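Local structure of 3-oxoacyl-(acyl-carrier protein) synthase II (Thermus thermophilus, 1J3N) at the interface of chains A and B. The protein catalyses the condensation of an acyl chain with malonyl-(acyl-carrier protein), the carbon-carbon bond-forming step that elongates fatty acids. Numbering follows the deposited sequence. Chains: chain A/B, 3-oxoacyl-(acyl-carrier protein) synthase II.

The interface of chains A and B. Residues chain A 194-195, 198-199, 202; chain B 119, 124, 127, 131-132.
A:Met195 lies between B:Phe119, B:Ile127 and B:Phe131, and following it outward accounts for much of this apolar patch of the homodimer interface. Its CB sits over the middle of the B:Phe119 ring, 3.9 Å from the centroid, a CH-pi contact made on the ring face. CG, anti to the backbone N (chi1 177°), meets the CD1 methyl of B:Ile127 at 3.9 Å. Beyond CG the chain stays extended (chi2 168°); SD skirts the CD2 side of the B:Phe119 ring, and the terminal methyl CE reaches CZ of B:Phe131 at 3.9 Å, with CB of B:Phe119 also near. The thioether thus bridges two phenylalanines, running obliquely past the first and at about a right angle to the second.

The outer rim of the B:Phe119 ring goes to A:Pro194, whose CB is 3.6 Å from CZ. At this ring's edge, in its plane, lies CA of B:Pro124, which is likely to restrict the ring's turning; the same proline sets its CB 3.5 Å from the backbone O of A:Pro194. An alanine in place of B:Phe119 would probably open a gap under A:Met195 CB and leave A:Pro194 CB without its apolar mate.

B:Ile127 also places CD1 3.4 Å from the backbone O of A:Met195, while its CG2 branch faces A:Ala199. The small A:Ala199 methyl is packed from two further directions, CB lying 3.5 Å from CD1 of B:Ile132 and 3.8 Å from CD2 of B:Phe131. No nitrogen or oxygen comes within bonding reach across the patch, so its contribution to dimer cohesion rests on shape and burial, with 261 Å² hidden in total.

In this thiolase-fold dimer, away from the central sheets, chain A presents one side of helix 194-202 to chain B residues from the end of helix 109-122, the following loop and the start of helix 131-135; the dimer two-fold repeats the arrangement with the chains exchanged.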
# COMPACT_ATOMS: atom_id res chain seq x y z
N PRO A 194 4.96 -10.88 -20.65
CA PRO A 194 3.96 -11.05 -21.72
C PRO A 194 2.57 -10.58 -21.32
O PRO A 194 1.90 -9.84 -22.06
CB PRO A 194 3.98 -12.55 -21.98
CG PRO A 194 5.38 -12.95 -21.61
CD PRO A 194 5.67 -12.14 -20.38
N MET A 195 2.13 -11.00 -20.13
CA MET A 195 0.80 -10.66 -19.64
C MET A 195 0.57 -9.20 -19.28
O MET A 195 -0.53 -8.69 -19.45
CB MET A 195 0.45 -11.54 -18.44
CG MET A 195 -0.90 -11.22 -17.81
SD MET A 195 -1.40 -12.51 -16.65
CE MET A 195 -3.16 -12.38 -16.76
N GLY A 198 0.92 -7.12 -22.48
CA GLY A 198 -0.24 -7.50 -23.26
C GLY A 198 -1.47 -6.76 -22.75
O GLY A 198 -2.24 -6.21 -23.53
N ALA A 199 -1.63 -6.74 -21.43
CA ALA A 199 -2.76 -6.08 -20.79
C ALA A 199 -2.80 -4.57 -21.07
O ALA A 199 -3.86 -4.02 -21.37
CB ALA A 199 -2.70 -6.33 -19.29
N VAL A 202 -3.70 -4.12 -24.85
CA VAL A 202 -5.11 -4.25 -25.20
C VAL A 202 -5.89 -3.03 -24.69
O VAL A 202 -6.97 -2.73 -25.19
CB VAL A 202 -5.74 -5.53 -24.61
CG1 VAL A 202 -5.06 -6.76 -25.20
CG2 VAL A 202 -5.61 -5.53 -23.09
N PHE B 119 -4.99 -15.49 -20.62
CA PHE B 119 -3.64 -15.29 -21.12
C PHE B 119 -3.00 -16.61 -21.55
O PHE B 119 -2.50 -16.74 -22.68
CB PHE B 119 -2.78 -14.63 -20.03
CG PHE B 119 -1.31 -14.67 -20.31
CD1 PHE B 119 -0.77 -13.99 -21.40
CD2 PHE B 119 -0.45 -15.40 -19.49
CE1 PHE B 119 0.59 -14.04 -21.68
CE2 PHE B 119 0.92 -15.46 -19.76
CZ PHE B 119 1.44 -14.78 -20.85
N PRO B 124 -1.76 -13.33 -24.82
CA PRO B 124 -1.73 -11.98 -24.24
C PRO B 124 -2.52 -10.92 -25.00
O PRO B 124 -2.68 -9.80 -24.51
CB PRO B 124 -0.24 -11.66 -24.19
CG PRO B 124 0.31 -12.42 -25.36
CD PRO B 124 -0.41 -13.74 -25.24
N ILE B 127 -6.38 -10.87 -23.58
CA ILE B 127 -6.58 -10.32 -22.24
C ILE B 127 -7.60 -9.17 -22.25
O ILE B 127 -7.61 -8.35 -23.16
CB ILE B 127 -5.24 -9.79 -21.68
CG1 ILE B 127 -4.25 -10.95 -21.54
CG2 ILE B 127 -5.46 -9.07 -20.35
CD1 ILE B 127 -2.88 -10.53 -21.07
N PHE B 131 -8.65 -5.89 -17.16
CA PHE B 131 -7.79 -6.63 -16.23
C PHE B 131 -7.06 -5.74 -15.23
O PHE B 131 -7.25 -5.85 -14.01
CB PHE B 131 -6.76 -7.45 -16.99
CG PHE B 131 -5.73 -8.10 -16.11
CD1 PHE B 131 -6.13 -8.96 -15.09
CD2 PHE B 131 -4.38 -7.86 -16.30
CE1 PHE B 131 -5.19 -9.57 -14.27
CE2 PHE B 131 -3.43 -8.47 -15.49
CZ PHE B 131 -3.84 -9.32 -14.47
N ILE B 132 -6.21 -4.85 -15.74
CA ILE B 132 -5.44 -3.96 -14.89
C ILE B 132 -6.28 -3.09 -13.96
O ILE B 132 -5.99 -3.00 -12.76
CB ILE B 132 -4.50 -3.07 -15.75
CG1 ILE B 132 -3.40 -3.96 -16.34
CG2 ILE B 132 -3.89 -1.95 -14.91
CD1 ILE B 132 -2.61 -3.32 -17.45